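Trans-4-hydroxy-L-proline dehydratase (Clostridioides difficile 70-100-2010, PDB 6VXC) dehydrates trans-4-hydroxy-L-proline to (S)-1-pyrroline-5-carboxylate by glycyl radical chemistry, a step in the anaerobic degradation of hydroxyproline. Local coordinates at residues 27-32 with 330-335; 87-92 with 282-287. All blocks are in the same frame, centred on the assembly; numbering follows the deposited sequence.

Interaction 1 of 2, residues 27-32 with 330-335; sequences ERTKKL and LLECLW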
ATOM      1  N   GLU A  27     -15.753  26.353  -8.911  1.00 17.51           N
ATOM      2  CA  GLU A  27     -15.333  26.401 -10.303  1.00 20.43           C
ATOM      3  C   GLU A  27     -13.857  26.053 -10.441  1.00 18.41           C
ATOM      4  O   GLU A  27     -13.470  25.317 -11.353  1.00 19.62           O
ATOM      5  CB  GLU A  27     -15.589  27.797 -10.879  1.00 28.04           C
ATOM      6  CG  GLU A  27     -17.045  28.184 -10.993  1.00 27.20           C
ATOM      7  CD  GLU A  27     -17.817  27.245 -11.901  1.00 31.84           C
ATOM      8  OE1 GLU A  27     -17.435  27.113 -13.084  1.00 43.81           O
ATOM      9  OE2 GLU A  27     -18.787  26.615 -11.431  1.00 35.14           O
ATOM     10  N   ARG A  28     -13.021  26.541  -9.527  1.00 18.48           N
ATOM     11  CA  ARG A  28     -11.598  26.208  -9.583  1.00 18.45           C
ATOM     12  C   ARG A  28     -11.369  24.700  -9.551  1.00 18.06           C
ATOM     13  O   ARG A  28     -10.690  24.147 -10.423  1.00 19.58           O
ATOM     14  CB  ARG A  28     -10.852  26.877  -8.428  1.00 18.23           C
ATOM     15  CG  ARG A  28      -9.348  26.577  -8.398  1.00 17.26           C
ATOM     16  CD  ARG A  28      -8.751  26.901  -7.033  1.00 17.74           C
ATOM     17  NE  ARG A  28      -8.960  28.290  -6.628  1.00 17.31           N
ATOM     18  CZ  ARG A  28      -8.282  29.334  -7.097  1.00 22.00           C
ATOM     19  NH1 ARG A  28      -8.568  30.555  -6.655  1.00 21.21           N
ATOM     20  NH2 ARG A  28      -7.315  29.170  -7.990  1.00 19.21           N
ATOM     21  N   THR A  29     -11.952  24.014  -8.561  1.00 18.93           N
ATOM     22  CA  THR A  29     -11.637  22.606  -8.364  1.00 17.94           C
ATOM     23  C   THR A  29     -12.329  21.721  -9.392  1.00 16.71           C
ATOM     24  O   THR A  29     -11.809  20.656  -9.729  1.00 16.42           O
ATOM     25  CB  THR A  29     -11.981  22.186  -6.930  1.00 15.41           C
ATOM     26  OG1 THR A  29     -13.368  22.409  -6.668  1.00 18.02           O
ATOM     27  CG2 THR A  29     -11.145  22.978  -5.921  1.00 14.78           C
ATOM     28  N   LYS A  30     -13.456  22.168  -9.949  1.00 17.92           N
ATOM     29  CA  LYS A  30     -14.046  21.471 -11.092  1.00 16.73           C
ATOM     30  C   LYS A  30     -13.077  21.428 -12.270  1.00 15.60           C
ATOM     31  O   LYS A  30     -12.950  20.399 -12.942  1.00 17.85           O
ATOM     32  CB  LYS A  30     -15.340  22.161 -11.522  1.00 15.43           C
ATOM     33  CG  LYS A  30     -16.477  22.161 -10.520  1.00 17.83           C
ATOM     34  CD  LYS A  30     -17.604  23.049 -11.038  1.00 17.96           C
ATOM     35  CE  LYS A  30     -18.750  23.203 -10.046  1.00 16.70           C
ATOM     36  NZ  LYS A  30     -19.479  21.964  -9.760  1.00 16.94           N
ATOM     37  N   LYS A  31     -12.419  22.552 -12.550  1.00 16.06           N
ATOM     38  CA  LYS A  31     -11.445  22.652 -13.636  1.00 17.96           C
ATOM     39  C   LYS A  31     -10.205  21.808 -13.356  1.00 15.59           C
ATOM     40  O   LYS A  31      -9.702  21.106 -14.245  1.00 16.18           O
ATOM     41  CB  LYS A  31     -11.064  24.126 -13.834  1.00 23.28           C
ATOM     42  CG  LYS A  31      -9.898  24.374 -14.799  1.00 21.02           C
ATOM     43  CD  LYS A  31      -9.670  25.873 -15.088  1.00 29.22           C
ATOM     44  CE  LYS A  31      -9.267  26.653 -13.839  1.00 33.76           C
ATOM     45  NZ  LYS A  31      -8.984  28.102 -14.128  1.00 34.19           N
ATOM     46  N   LEU A  32      -9.677  21.896 -12.135  1.00 15.44           N
ATOM     47  CA  LEU A  32      -8.517  21.091 -11.772  1.00 13.78           C
ATOM     48  C   LEU A  32      -8.835  19.603 -11.851  1.00 14.37           C
ATOM     49  O   LEU A  32      -8.006  18.813 -12.312  1.00 15.28           O
ATOM     50  CB  LEU A  32      -8.018  21.475 -10.378  1.00 13.60           C
ATOM     51  CG  LEU A  32      -7.303  22.833 -10.236  1.00 14.64           C
ATOM     52  CD1 LEU A  32      -7.153  23.256  -8.772  1.00 11.66           C
ATOM     53  CD2 LEU A  32      -5.939  22.812 -10.932  1.00 14.48           C
ATOM     54  N   LEU A 330      -9.088  24.080  -0.549  1.00 14.12           N
ATOM     55  CA  LEU A 330      -7.678  23.704  -0.515  1.00 14.60           C
ATOM     56  C   LEU A 330      -7.515  22.187  -0.480  1.00 12.48           C
ATOM     57  O   LEU A 330      -6.614  21.644  -1.120  1.00 15.07           O
ATOM     58  CB  LEU A 330      -6.980  24.365   0.673  1.00 12.13           C
ATOM     59  CG  LEU A 330      -6.734  25.861   0.482  1.00 13.48           C
ATOM     60  CD1 LEU A 330      -6.407  26.558   1.793  1.00 14.25           C
ATOM     61  CD2 LEU A 330      -5.625  26.081  -0.533  1.00 13.65           C
ATOM     62  N   LEU A 331      -8.381  21.490   0.255  1.00 12.60           N
ATOM     63  CA  LEU A 331      -8.309  20.034   0.297  1.00 12.36           C
ATOM     64  C   LEU A 331      -8.743  19.402  -1.017  1.00 12.84           C
ATOM     65  O   LEU A 331      -8.200  18.367  -1.405  1.00 13.62           O
ATOM     66  CB  LEU A 331      -9.151  19.489   1.451  1.00 13.92           C
ATOM     67  CG  LEU A 331      -8.489  19.682   2.810  1.00 12.65           C
ATOM     68  CD1 LEU A 331      -9.396  19.259   3.930  1.00 10.42           C
ATOM     69  CD2 LEU A 331      -7.162  18.910   2.860  1.00 12.60           C
ATOM     70  N   GLU A 332      -9.718  19.993  -1.710  1.00 15.28           N
ATOM     71  CA  GLU A 332     -10.054  19.491  -3.039  1.00 13.13           C
ATOM     72  C   GLU A 332      -8.879  19.660  -3.983  1.00 12.69           C
ATOM     73  O   GLU A 332      -8.606  18.783  -4.807  1.00 15.38           O
ATOM     74  CB  GLU A 332     -11.314  20.187  -3.580  1.00 11.92           C
ATOM     75  CG  GLU A 332     -12.585  19.678  -2.880  1.00 12.62           C
ATOM     76  CD  GLU A 332     -13.914  20.277  -3.373  1.00 15.73           C
ATOM     77  OE1 GLU A 332     -13.939  21.037  -4.371  1.00 17.28           O
ATOM     78  OE2 GLU A 332     -14.945  19.964  -2.731  1.00 16.02           O
ATOM     79  N   CYS A 333      -8.147  20.762  -3.849  1.00 13.65           N
ATOM     80  CA  CYS A 333      -6.913  20.919  -4.611  1.00 12.60           C
ATOM     81  C   CYS A 333      -5.919  19.816  -4.273  1.00 11.52           C
ATOM     82  O   CYS A 333      -5.329  19.211  -5.171  1.00 13.60           O
ATOM     83  CB  CYS A 333      -6.296  22.299  -4.352  1.00 12.38           C
ATOM     84  SG  CYS A 333      -7.163  23.707  -5.084  1.00 17.88           S
ATOM     85  N   LEU A 334      -5.713  19.557  -2.978  1.00 13.84           N
ATOM     86  CA  LEU A 334      -4.831  18.478  -2.536  1.00 12.26           C
ATOM     87  C   LEU A 334      -5.241  17.132  -3.129  1.00 11.76           C
ATOM     88  O   LEU A 334      -4.395  16.373  -3.617  1.00 12.33           O
ATOM     89  CB  LEU A 334      -4.823  18.401  -1.010  1.00 12.23           C
ATOM     90  CG  LEU A 334      -3.849  17.342  -0.466  1.00 10.63           C
ATOM     91  CD1 LEU A 334      -2.429  17.591  -0.993  1.00  9.00           C
ATOM     92  CD2 LEU A 334      -3.859  17.303   1.047  1.00 10.38           C
ATOM     93  N   TRP A 335      -6.539  16.812  -3.070  1.00 10.57           N
ATOM     94  CA  TRP A 335      -7.030  15.551  -3.620  1.00 11.63           C
ATOM     95  C   TRP A 335      -6.624  15.398  -5.078  1.00 12.87           C
ATOM     96  O   TRP A 335      -6.133  14.338  -5.495  1.00 11.29           O
ATOM     97  CB  TRP A 335      -8.557  15.474  -3.474  1.00  9.65           C
ATOM     98  CG  TRP A 335      -9.019  14.525  -2.390  1.00  9.13           C
ATOM     99  CD1 TRP A 335      -9.866  13.484  -2.536  1.00  7.98           C
ATOM    100  CD2 TRP A 335      -8.618  14.523  -1.013  1.00  7.95           C
ATOM    101  NE1 TRP A 335     -10.035  12.830  -1.343  1.00  7.64           N
ATOM    102  CE2 TRP A 335      -9.282  13.449  -0.389  1.00  8.92           C
ATOM    103  CE3 TRP A 335      -7.783  15.336  -0.243  1.00  8.85           C
ATOM    104  CZ2 TRP A 335      -9.137  13.162   0.964  1.00 10.44           C
ATOM    105  CZ3 TRP A 335      -7.626  15.044   1.109  1.00 10.73           C
ATOM    106  CH2 TRP A 335      -8.303  13.972   1.697  1.00  8.14           C
TER

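Interaction 2 of 2, residues 87-92 with 282-287; sequences ELIVGE and MYWFVH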
ATOM      1  N   GLU A  87      -4.255  26.282 -10.004  1.00 17.37           N
ATOM      2  CA  GLU A  87      -3.757  25.652  -8.793  1.00 15.22           C
ATOM      3  C   GLU A  87      -3.622  26.649  -7.654  1.00 14.63           C
ATOM      4  O   GLU A  87      -3.320  27.826  -7.854  1.00 15.67           O
ATOM      5  CB  GLU A  87      -2.418  24.971  -9.047  1.00 19.62           C
ATOM      6  CG  GLU A  87      -2.580  23.650  -9.764  1.00 16.08           C
ATOM      7  CD  GLU A  87      -1.282  22.886  -9.899  1.00 19.59           C
ATOM      8  OE1 GLU A  87      -0.199  23.518  -9.939  1.00 17.24           O
ATOM      9  OE2 GLU A  87      -1.358  21.636  -9.955  1.00 23.82           O
ATOM     10  N   LEU A  88      -3.879  26.157  -6.451  1.00 15.33           N
ATOM     11  CA  LEU A  88      -3.484  26.794  -5.208  1.00 16.84           C
ATOM     12  C   LEU A  88      -2.350  26.060  -4.509  1.00 17.04           C
ATOM     13  O   LEU A  88      -1.556  26.696  -3.818  1.00 17.47           O
ATOM     14  CB  LEU A  88      -4.687  26.898  -4.257  1.00 17.05           C
ATOM     15  CG  LEU A  88      -5.861  27.819  -4.636  1.00 16.60           C
ATOM     16  CD1 LEU A  88      -7.019  27.697  -3.652  1.00 16.19           C
ATOM     17  CD2 LEU A  88      -5.407  29.273  -4.712  1.00 18.83           C
ATOM     18  N   ILE A  89      -2.264  24.739  -4.685  1.00 19.08           N
ATOM     19  CA  ILE A  89      -1.157  23.912  -4.205  1.00 16.98           C
ATOM     20  C   ILE A  89      -0.362  23.458  -5.420  1.00 15.50           C
ATOM     21  O   ILE A  89      -0.944  22.923  -6.367  1.00 15.30           O
ATOM     22  CB  ILE A  89      -1.672  22.690  -3.417  1.00 18.06           C
ATOM     23  CG1 ILE A  89      -2.541  23.132  -2.245  1.00 15.81           C
ATOM     24  CG2 ILE A  89      -0.495  21.792  -2.942  1.00 16.17           C
ATOM     25  CD1 ILE A  89      -1.813  23.997  -1.242  1.00 14.20           C
ATOM     26  N   VAL A  90       0.967  23.609  -5.376  1.00 18.07           N
ATOM     27  CA  VAL A  90       1.808  23.354  -6.543  1.00 16.15           C
ATOM     28  C   VAL A  90       2.809  22.243  -6.248  1.00 16.67           C
ATOM     29  O   VAL A  90       3.197  21.999  -5.096  1.00 16.65           O
ATOM     30  CB  VAL A  90       2.557  24.622  -7.019  1.00 17.26           C
ATOM     31  CG1 VAL A  90       1.572  25.733  -7.402  1.00 15.32           C
ATOM     32  CG2 VAL A  90       3.539  25.077  -5.956  1.00 12.35           C
ATOM     33  N   GLY A  91       3.239  21.581  -7.320  1.00 15.83           N
ATOM     34  CA  GLY A  91       4.191  20.487  -7.260  1.00 14.32           C
ATOM     35  C   GLY A  91       3.708  19.256  -8.012  1.00 17.89           C
ATOM     36  O   GLY A  91       2.600  18.761  -7.770  1.00 18.08           O
ATOM     37  N   GLU A  92       4.528  18.763  -8.939  1.00 18.49           N
ATOM     38  CA  GLU A  92       4.264  17.546  -9.698  1.00 17.77           C
ATOM     39  C   GLU A  92       5.512  16.667  -9.643  1.00 16.80           C
ATOM     40  O   GLU A  92       6.633  17.178  -9.681  1.00 15.80           O
ATOM     41  CB  GLU A  92       3.900  17.854 -11.166  1.00 17.46           C
ATOM     42  CG  GLU A  92       2.562  18.579 -11.403  1.00 21.58           C
ATOM     43  CD  GLU A  92       1.333  17.667 -11.271  1.00 21.41           C
ATOM     44  OE1 GLU A  92       1.489  16.431 -11.393  1.00 18.65           O
ATOM     45  OE2 GLU A  92       0.213  18.195 -11.059  1.00 21.27           O
ATOM     46  N   MET A 282       3.272  22.623   2.560  1.00 13.07           N
ATOM     47  CA  MET A 282       4.438  21.959   3.150  1.00 13.03           C
ATOM     48  C   MET A 282       4.323  20.440   3.004  1.00 13.64           C
ATOM     49  O   MET A 282       5.262  19.778   2.550  1.00 14.66           O
ATOM     50  CB  MET A 282       4.598  22.357   4.626  1.00 11.16           C
ATOM     51  CG  MET A 282       5.599  21.513   5.445  1.00 12.15           C
ATOM     52  SD  MET A 282       7.347  21.757   4.987  1.00 17.08           S
ATOM     53  CE  MET A 282       7.810  22.980   6.199  1.00 14.90           C
ATOM     54  N   TYR A 283       3.170  19.869   3.364  1.00 12.86           N
ATOM     55  CA  TYR A 283       3.019  18.431   3.199  1.00 11.06           C
ATOM     56  C   TYR A 283       3.268  18.026   1.754  1.00 13.02           C
ATOM     57  O   TYR A 283       3.990  17.056   1.493  1.00 14.06           O
ATOM     58  CB  TYR A 283       1.639  17.922   3.640  1.00 11.93           C
ATOM     59  CG  TYR A 283       1.543  16.498   3.142  1.00 12.46           C
ATOM     60  CD1 TYR A 283       2.182  15.469   3.819  1.00 10.93           C
ATOM     61  CD2 TYR A 283       0.975  16.214   1.910  1.00 12.91           C
ATOM     62  CE1 TYR A 283       2.178  14.189   3.328  1.00 10.47           C
ATOM     63  CE2 TYR A 283       0.978  14.928   1.405  1.00 10.65           C
ATOM     64  CZ  TYR A 283       1.590  13.930   2.117  1.00  9.67           C
ATOM     65  OH  TYR A 283       1.595  12.663   1.624  1.00 13.26           O
ATOM     66  N   TRP A 284       2.676  18.754   0.795  1.00 12.53           N
ATOM     67  CA  TRP A 284       2.762  18.315  -0.594  1.00 11.77           C
ATOM     68  C   TRP A 284       4.186  18.408  -1.135  1.00 12.57           C
ATOM     69  O   TRP A 284       4.602  17.559  -1.930  1.00 14.49           O
ATOM     70  CB  TRP A 284       1.793  19.097  -1.490  1.00 10.73           C
ATOM     71  CG  TRP A 284       1.766  18.453  -2.845  1.00 11.89           C
ATOM     72  CD1 TRP A 284       2.202  18.985  -4.021  1.00 11.83           C
ATOM     73  CD2 TRP A 284       1.343  17.112  -3.142  1.00 12.17           C
ATOM     74  NE1 TRP A 284       2.061  18.072  -5.033  1.00 14.32           N
ATOM     75  CE2 TRP A 284       1.529  16.914  -4.524  1.00 12.18           C
ATOM     76  CE3 TRP A 284       0.808  16.070  -2.378  1.00  9.74           C
ATOM     77  CZ2 TRP A 284       1.219  15.712  -5.156  1.00  9.35           C
ATOM     78  CZ3 TRP A 284       0.489  14.872  -3.009  1.00 10.16           C
ATOM     79  CH2 TRP A 284       0.700  14.707  -4.386  1.00 10.65           C
ATOM     80  N   PHE A 285       4.941  19.441  -0.739  1.00 15.26           N
ATOM     81  CA  PHE A 285       6.347  19.524  -1.132  1.00 13.33           C
ATOM     82  C   PHE A 285       7.135  18.336  -0.589  1.00 13.15           C
ATOM     83  O   PHE A 285       7.952  17.735  -1.299  1.00 15.00           O
ATOM     84  CB  PHE A 285       6.960  20.839  -0.638  1.00 11.14           C
ATOM     85  CG  PHE A 285       6.721  22.021  -1.551  1.00 14.72           C
ATOM     86  CD1 PHE A 285       6.571  21.848  -2.926  1.00 13.61           C
ATOM     87  CD2 PHE A 285       6.681  23.314  -1.033  1.00 12.12           C
ATOM     88  CE1 PHE A 285       6.360  22.942  -3.770  1.00 15.68           C
ATOM     89  CE2 PHE A 285       6.473  24.422  -1.870  1.00 13.50           C
ATOM     90  CZ  PHE A 285       6.315  24.238  -3.240  1.00 13.19           C
ATOM     91  N   VAL A 286       6.923  18.005   0.684  1.00 13.87           N
ATOM     92  CA  VAL A 286       7.569  16.836   1.273  1.00 12.63           C
ATOM     93  C   VAL A 286       7.169  15.577   0.508  1.00 12.06           C
ATOM     94  O   VAL A 286       8.000  14.710   0.238  1.00 14.07           O
ATOM     95  CB  VAL A 286       7.223  16.721   2.772  1.00 11.06           C
ATOM     96  CG1 VAL A 286       7.757  15.412   3.346  1.00 10.91           C
ATOM     97  CG2 VAL A 286       7.739  17.916   3.567  1.00 11.74           C
ATOM     98  N   HIS A 287       5.892  15.465   0.146  1.00 11.93           N
ATOM     99  CA  HIS A 287       5.425  14.326  -0.644  1.00 13.12           C
ATOM    100  C   HIS A 287       6.170  14.228  -1.977  1.00 13.29           C
ATOM    101  O   HIS A 287       6.725  13.179  -2.314  1.00 13.94           O
ATOM    102  CB  HIS A 287       3.911  14.455  -0.866  1.00 11.40           C
ATOM    103  CG  HIS A 287       3.293  13.322  -1.620  1.00 11.13           C
ATOM    104  ND1 HIS A 287       2.396  12.447  -1.047  1.00  9.14           N
ATOM    105  CD2 HIS A 287       3.392  12.954  -2.921  1.00 11.08           C
ATOM    106  CE1 HIS A 287       2.004  11.565  -1.947  1.00  9.71           C
ATOM    107  NE2 HIS A 287       2.584  11.855  -3.096  1.00 10.12           N
TER

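Interaction 1 of 2, residues 27-32 with 330-335
A near-parallel helix pair brings T29 and L32 of helix 27-38 against E332 and C333 of helix 324-339. The local axes are 9.7 Å apart and run in the same direction, 3° from parallel. T29 and C333 form the closest backbone pair, with their CA atoms 6.3 Å apart. The polar link is a hydrogen bond from T29 OG1 to E332 OE1, 2.7 Å long. The hydroxyl meets OE1 nearly head-on, in line with the C-O bond, and the two side chains cross at about a right angle. T29 OG1 sits between the backbone N and the carbonyl carbon (chi1 59°), and this rotation aims it at the carboxylate. The methyl of the same side chain rests on the glutamate stem, with T29 CG2 3.6 Å from E332 CB. Beside this pair, C333 supplies the apolar half of the contact. Its SG touches L32 CD1 at 3.7 Å and, more loosely, R28 CD at 4.1 Å. The R28 chain bends at the CG-CD bond, and its guanidinium forms salt bridges with E329 and D257.

E332 OE2 is hydrogen-bonded to T25 and Q328, so both oxygens of this buried carboxylate have partners. T29 OG1 is also hydrogen-bonded to F26 O, and the hydroxyl hydrogen is then probably shared between the two acceptor oxygens. The start of helix 27-38 is thus tied to helix 324-339 by a carboxylate gripped at both oxygens, whose charge these partners may well stabilise.

Interaction 2 of 2, residues 87-92 with 282-287
W284 stands out from helix 276-293 toward the I89 side chain and the backbone of V90 and G91. Its CG lies anti to the backbone N (chi1 -171°), which sends the indole off the helix and across to the segment 87-92. At the root, W284 CB meets the methyl I89 CG2 at 3.8 Å. The next atom, W284 CG, is 4.0 Å from the same methyl, which approaches the indole at a slant. Further out, W284 CD1 comes to 3.4 Å from V90 O, at the edge of the ring and near its plane. W284 NE1 then donates a hydrogen bond to G91 O, 2.9 Å long and almost straight (N-H...O 171°). The acceptor lies in the indole plane. Seen from the carbonyl, however, the N-H comes from above its plane, 47° out of it. G91 has no side chain, and the pyrrole edge can come right up to the chain here.

This segment is an irregular run between helix 64-78 and strand 99-101. It lies against helix 276-293, and both belong to the pyruvate formate lyase-like part of the protein. The indole is the peg between the two. The far end of that peg turns back to its own helix. W284 CZ3 sits over the centre of the H287 ring, 3.4 Å above its plane. H287 ND1 shares a 2.8 Å hydrogen bond with Y283 OH, which helps to hold the turn of the imidazole. F338 meets the indole edge-to-face. Next to W284, F285 lies alongside V90, pointing the same way, with F285 CZ 4.0 Å from V90 CG2. V90 O takes a hydrogen bond from Q281.

Overall arrangement
Interactions 1 and 2 are buried neighbours, with centres about 13 Å apart, and both lie away from the annotated active-site residues. Helix 324-339 joins them. One side of it meets helix 27-38 in interaction 1, while its L334 packs on W284 of interaction 2. The segment 87-92 adds a second link, since L88 touches both R28 and L330, and E87 packs on L32. The chemistry differs with the setting. Interaction 1 pairs two parallel helices through a hydroxyl-carboxylate bond and a cysteine sulfur. Interaction 2 joins a helix to irregular chain, and its polar bond runs from an indole N-H to a backbone carbonyl.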